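Local coordinates for protein PLP-Dependent L-Arginine Hydroxylase MppP (Streptomyces wadayamensis, PDB 6C9B) that oxidises L-arginine with pyridoxal 5'-phosphate as cofactor, acting as an oxidase rather than an oxygenase, at residues R285-S299 with D302-A315. Numbering follows the deposited sequence.
Sequences RSVVRRALAGVEGVS and DPESRSSVERVAFA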
loop_
_atom_site.group_PDB
_atom_site.type_symbol
_atom_site.label_atom_id
_atom_site.label_comp_id
_atom_site.label_asym_id
_atom_site.label_seq_id
_atom_site.Cartn_x
_atom_site.Cartn_y
_atom_site.Cartn_z
ATOM N N ARG B 285 0.191 -26.141 -15.634
ATOM C CA ARG B 285 1.256 -26.963 -15.069
ATOM C C ARG B 285 1.593 -28.131 -15.985
ATOM O O ARG B 285 2.771 -28.452 -16.194
ATOM C CB ARG B 285 0.831 -27.462 -13.687
ATOM C CG ARG B 285 1.758 -28.490 -13.083
ATOM C CD ARG B 285 1.522 -28.599 -11.579
ATOM N NE ARG B 285 2.266 -27.557 -10.881
ATOM C CZ ARG B 285 1.746 -26.481 -10.289
ATOM N NH1 ARG B 285 2.566 -25.624 -9.702
ATOM N NH2 ARG B 285 0.437 -26.273 -10.218
ATOM N N SER B 286 0.570 -28.767 -16.561
ATOM C CA SER B 286 0.785 -29.897 -17.457
ATOM C C SER B 286 1.517 -29.478 -18.721
ATOM O O SER B 286 2.345 -30.240 -19.231
ATOM C CB SER B 286 -0.548 -30.547 -17.821
ATOM O OG SER B 286 -1.277 -30.863 -16.650
ATOM N N VAL B 287 1.211 -28.300 -19.281
ATOM C CA VAL B 287 1.923 -27.948 -20.511
ATOM C C VAL B 287 3.384 -27.686 -20.197
ATOM O O VAL B 287 4.263 -28.049 -20.986
ATOM C CB VAL B 287 1.288 -26.768 -21.295
ATOM C CG1 VAL B 287 -0.112 -26.421 -20.853
ATOM C CG2 VAL B 287 2.184 -25.544 -21.337
ATOM N N VAL B 288 3.674 -27.100 -19.023
ATOM C CA VAL B 288 5.068 -26.860 -18.650
ATOM C C VAL B 288 5.813 -28.178 -18.506
ATOM O O VAL B 288 6.931 -28.329 -19.007
ATOM C CB VAL B 288 5.164 -26.030 -17.358
ATOM C CG1 VAL B 288 6.610 -25.927 -16.907
ATOM C CG2 VAL B 288 4.570 -24.659 -17.573
ATOM N N ARG B 289 5.222 -29.144 -17.792
ATOM C CA ARG B 289 5.929 -30.391 -17.524
ATOM C C ARG B 289 6.067 -31.225 -18.791
ATOM O O ARG B 289 7.119 -31.826 -19.026
ATOM C CB ARG B 289 5.220 -31.162 -16.408
ATOM C CG ARG B 289 5.302 -30.422 -15.075
ATOM C CD ARG B 289 4.763 -31.183 -13.910
ATOM N NE ARG B 289 4.960 -30.417 -12.682
ATOM C CZ ARG B 289 4.547 -30.809 -11.484
ATOM N NH1 ARG B 289 3.904 -31.962 -11.334
ATOM N NH2 ARG B 289 4.786 -30.051 -10.441
ATOM N N ARG B 290 5.050 -31.196 -19.655
ATOM C CA ARG B 290 5.135 -31.883 -20.944
ATOM C C ARG B 290 6.218 -31.273 -21.834
ATOM O O ARG B 290 6.889 -31.992 -22.583
ATOM C CB ARG B 290 3.764 -31.824 -21.631
ATOM C CG ARG B 290 3.652 -32.530 -22.977
ATOM C CD ARG B 290 2.209 -32.485 -23.496
ATOM N NE ARG B 290 1.251 -32.860 -22.454
ATOM C CZ ARG B 290 0.362 -32.047 -21.882
ATOM N NH1 ARG B 290 0.248 -30.776 -22.253
ATOM N NH2 ARG B 290 -0.438 -32.521 -20.938
ATOM N N ALA B 291 6.384 -29.949 -21.797
ATOM C CA ALA B 291 7.354 -29.302 -22.678
ATOM C C ALA B 291 8.786 -29.607 -22.255
ATOM O O ALA B 291 9.683 -29.712 -23.099
ATOM C CB ALA B 291 7.118 -27.796 -22.702
ATOM N N LEU B 292 9.023 -29.720 -20.954
ATOM C CA LEU B 292 10.350 -29.945 -20.387
ATOM C C LEU B 292 10.510 -31.395 -19.979
ATOM O O LEU B 292 11.010 -31.744 -18.905
ATOM C CB LEU B 292 10.566 -29.005 -19.213
ATOM C CG LEU B 292 10.299 -27.561 -19.627
ATOM C CD1 LEU B 292 10.363 -26.680 -18.396
ATOM C CD2 LEU B 292 11.314 -27.106 -20.660
ATOM N N ALA B 293 10.079 -32.252 -20.895
ATOM C CA ALA B 293 9.805 -33.653 -20.599
ATOM C C ALA B 293 11.080 -34.478 -20.490
ATOM O O ALA B 293 11.497 -34.880 -19.399
ATOM C CB ALA B 293 8.915 -34.210 -21.705
ATOM N N GLY B 294 11.681 -34.767 -21.631
ATOM C CA GLY B 294 12.881 -35.562 -21.678
ATOM C C GLY B 294 14.071 -34.662 -21.880
ATOM O O GLY B 294 15.082 -35.076 -22.458
ATOM N N VAL B 295 13.959 -33.412 -21.433
ATOM C CA VAL B 295 15.126 -32.544 -21.468
ATOM C C VAL B 295 16.092 -33.089 -20.425
ATOM O O VAL B 295 15.780 -33.120 -19.231
ATOM C CB VAL B 295 14.768 -31.079 -21.208
ATOM C CG1 VAL B 295 15.985 -30.198 -21.432
ATOM C CG2 VAL B 295 13.615 -30.630 -22.107
ATOM N N GLU B 296 17.237 -33.585 -20.884
ATOM C CA GLU B 296 18.199 -34.183 -19.971
ATOM C C GLU B 296 18.576 -33.171 -18.901
ATOM O O GLU B 296 18.783 -31.985 -19.189
ATOM C CB GLU B 296 19.441 -34.666 -20.729
ATOM C CG GLU B 296 19.444 -36.177 -21.015
ATOM C CD GLU B 296 20.294 -36.980 -20.030
ATOM O OE1 GLU B 296 21.540 -36.938 -20.127
ATOM O OE2 GLU B 296 19.718 -37.658 -19.155
ATOM N N GLY B 297 18.622 -33.637 -17.661
ATOM C CA GLY B 297 18.998 -32.794 -16.547
ATOM C C GLY B 297 17.873 -32.015 -15.898
ATOM O O GLY B 297 18.122 -31.342 -14.890
ATOM N N VAL B 298 16.649 -32.074 -16.431
ATOM C CA VAL B 298 15.532 -31.291 -15.898
ATOM C C VAL B 298 14.720 -32.150 -14.939
ATOM O O VAL B 298 14.506 -33.347 -15.182
ATOM C CB VAL B 298 14.630 -30.759 -17.025
ATOM C CG1 VAL B 298 13.414 -30.053 -16.440
ATOM C CG2 VAL B 298 15.401 -29.808 -17.925
ATOM N N SER B 299 14.252 -31.533 -13.862
ATOM C CA SER B 299 13.321 -32.190 -12.961
ATOM C C SER B 299 12.432 -31.146 -12.321
ATOM O O SER B 299 12.709 -29.938 -12.364
ATOM C CB SER B 299 14.056 -32.998 -11.886
ATOM O OG SER B 299 14.854 -32.143 -11.096
ATOM N N ASP B 302 8.647 -30.015 -7.024
ATOM C CA ASP B 302 7.382 -30.018 -6.287
ATOM C C ASP B 302 6.315 -30.773 -7.072
ATOM O O ASP B 302 5.374 -30.167 -7.606
ATOM C CB ASP B 302 6.959 -28.578 -6.012
ATOM C CG ASP B 302 8.112 -27.729 -5.502
ATOM O OD1 ASP B 302 8.758 -28.166 -4.524
ATOM O OD2 ASP B 302 8.379 -26.661 -6.089
ATOM N N PRO B 303 6.430 -32.106 -7.169
ATOM C CA PRO B 303 5.528 -32.839 -8.065
ATOM C C PRO B 303 4.063 -32.687 -7.713
ATOM O O PRO B 303 3.223 -32.755 -8.618
ATOM C CB PRO B 303 5.991 -34.306 -7.926
ATOM C CG PRO B 303 6.883 -34.355 -6.718
ATOM C CD PRO B 303 7.464 -32.982 -6.583
ATOM N N GLU B 304 3.727 -32.478 -6.438
ATOM C CA GLU B 304 2.342 -32.410 -5.988
ATOM C C GLU B 304 1.802 -30.986 -5.874
ATOM O O GLU B 304 0.655 -30.807 -5.454
ATOM C CB GLU B 304 2.199 -33.100 -4.625
ATOM C CG GLU B 304 2.620 -34.558 -4.616
ATOM C CD GLU B 304 1.698 -35.439 -5.442
ATOM O OE1 GLU B 304 0.947 -36.243 -4.846
ATOM O OE2 GLU B 304 1.715 -35.322 -6.686
ATOM N N SER B 305 2.582 -29.976 -6.223
ATOM C CA SER B 305 2.111 -28.598 -6.054
ATOM C C SER B 305 0.887 -28.328 -6.912
ATOM O O SER B 305 0.791 -28.779 -8.063
ATOM C CB SER B 305 3.200 -27.599 -6.425
ATOM O OG SER B 305 2.737 -26.265 -6.195
ATOM N N ARG B 306 -0.049 -27.569 -6.344
ATOM C CA ARG B 306 -1.193 -27.031 -7.077
ATOM C C ARG B 306 -1.173 -25.512 -7.141
ATOM O O ARG B 306 -2.155 -24.899 -7.566
ATOM C CB ARG B 306 -2.482 -27.538 -6.431
ATOM C CG ARG B 306 -2.542 -29.060 -6.445
ATOM C CD ARG B 306 -3.806 -29.628 -5.896
ATOM N NE ARG B 306 -4.347 -30.608 -6.834
ATOM C CZ ARG B 306 -5.152 -31.610 -6.500
ATOM N NH1 ARG B 306 -5.515 -31.784 -5.235
ATOM N NH2 ARG B 306 -5.588 -32.447 -7.434
ATOM N N SER B 307 -0.072 -24.876 -6.747
ATOM C CA SER B 307 -0.032 -23.428 -6.740
ATOM C C SER B 307 0.196 -22.888 -8.154
ATOM O O SER B 307 0.485 -23.624 -9.106
ATOM C CB SER B 307 1.060 -22.940 -5.799
ATOM O OG SER B 307 2.280 -22.868 -6.501
ATOM N N SER B 308 0.084 -21.576 -8.273
ATOM C CA SER B 308 0.142 -20.907 -9.564
ATOM C C SER B 308 1.555 -20.576 -10.000
ATOM O O SER B 308 1.735 -19.827 -10.958
ATOM C CB SER B 308 -0.671 -19.617 -9.538
ATOM O OG SER B 308 -0.133 -18.707 -8.575
ATOM N N VAL B 309 2.562 -21.092 -9.307
ATOM C CA VAL B 309 3.939 -20.962 -9.741
ATOM C C VAL B 309 4.572 -22.350 -9.734
ATOM O O VAL B 309 4.137 -23.251 -9.018
ATOM C CB VAL B 309 4.727 -19.977 -8.864
ATOM C CG1 VAL B 309 4.097 -18.589 -8.929
ATOM C CG2 VAL B 309 4.781 -20.463 -7.374
ATOM N N GLU B 310 5.616 -22.512 -10.549
ATOM C CA GLU B 310 6.227 -23.822 -10.754
ATOM C C GLU B 310 7.741 -23.695 -10.763
ATOM O O GLU B 310 8.300 -22.994 -11.609
ATOM C CB GLU B 310 5.733 -24.440 -12.077
ATOM C CG GLU B 310 6.364 -25.757 -12.468
ATOM C CD GLU B 310 5.831 -26.959 -11.687
ATOM O OE1 GLU B 310 5.058 -26.786 -10.720
ATOM O OE2 GLU B 310 6.207 -28.090 -12.041
ATOM N N ARG B 311 8.405 -24.444 -9.889
ATOM C CA ARG B 311 9.864 -24.530 -9.893
ATOM C C ARG B 311 10.328 -25.590 -10.878
ATOM O O ARG B 311 9.732 -26.665 -10.994
ATOM C CB ARG B 311 10.407 -24.880 -8.506
ATOM C CG ARG B 311 10.109 -23.842 -7.434
ATOM C CD ARG B 311 11.015 -24.055 -6.234
ATOM N NE ARG B 311 10.741 -25.312 -5.550
ATOM C CZ ARG B 311 11.458 -25.757 -4.520
ATOM N NH1 ARG B 311 12.489 -25.047 -4.103
ATOM N NH2 ARG B 311 11.162 -26.908 -3.926
ATOM N N VAL B 312 11.413 -25.281 -11.577
ATOM C CA VAL B 312 12.065 -26.214 -12.484
ATOM C C VAL B 312 13.544 -26.256 -12.106
ATOM O O VAL B 312 14.172 -25.207 -11.936
ATOM C CB VAL B 312 11.871 -25.805 -13.959
ATOM C CG1 VAL B 312 12.427 -24.460 -14.217
ATOM C CG2 VAL B 312 12.522 -26.830 -14.877
ATOM N N ALA B 313 14.090 -27.456 -11.940
ATOM C CA ALA B 313 15.488 -27.641 -11.591
ATOM C C ALA B 313 16.260 -28.169 -12.785
ATOM O O ALA B 313 15.720 -28.891 -13.632
ATOM C CB ALA B 313 15.661 -28.630 -10.437
ATOM N N PHE B 314 17.543 -27.844 -12.830
ATOM C CA PHE B 314 18.374 -28.349 -13.910
ATOM C C PHE B 314 19.720 -28.762 -13.342
ATOM O O PHE B 314 20.214 -28.171 -12.378
ATOM C CB PHE B 314 18.543 -27.319 -15.032
ATOM C CG PHE B 314 18.268 -25.948 -14.610
ATOM C CD1 PHE B 314 19.245 -25.202 -13.984
ATOM C CD2 PHE B 314 17.009 -25.406 -14.781
ATOM C CE1 PHE B 314 18.978 -23.927 -13.560
ATOM C CE2 PHE B 314 16.733 -24.149 -14.361
ATOM C CZ PHE B 314 17.719 -23.398 -13.750
ATOM N N ALA B 315 20.276 -29.821 -13.897
ATOM C CA ALA B 315 21.656 -30.147 -13.607
ATOM C C ALA B 315 22.532 -29.404 -14.604
ATOM O O ALA B 315 22.138 -29.171 -15.750
ATOM C CB ALA B 315 21.883 -31.658 -13.686
#
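Arg285 lays its guanidinium against the loop before strand 309-314, with Ser305 O over one face. Its chain leaves the helix with CG anti to the backbone N (chi1 171°) and bends at chi3, which turns the flat group to Glu310. NE and NH1 grip Glu310 OE1 side-on, each at 2.9 Å and both from the same face of the carboxylate. NH1 and NH2 grip Ser307 O end-on, the NH2 bond being 2.9 Å long. Arg289, one turn on, reaches the other carboxylate oxygen: NE lies 2.7 Å from Glu310 OE2, although the position of OE2 is less certain. Its guanidinium also holds the Asp302-Ser305 beta turn. NH1 bonds Pro303 O at 2.9 Å and nearly straight (173°), while NH2 bonds Asp302 O. Arg285 CD packs over the centre of the Arg289 guanidinium. Glu310 is buried, and its salt-bridge network with both arginines probably keeps it ionised. Farther along, Val298 CG1 meets Val312 CG2 at 3.7 Å, and Leu292 CD1 touches the same methyl. Ser299 and Ala313 form a hydrogen-bonded antiparallel pair, and Ala315 N bonds Gly297 O. The contact ties the C-terminal end of helix 256-291 to the hairpin 298-299/309-314, an edge of the small-domain sheet, as in fold-type I PLP enzymes. Strand 350-354 flanks 309-314 on its other edge, and helix 359-372 packs against Ala291 and Leu292.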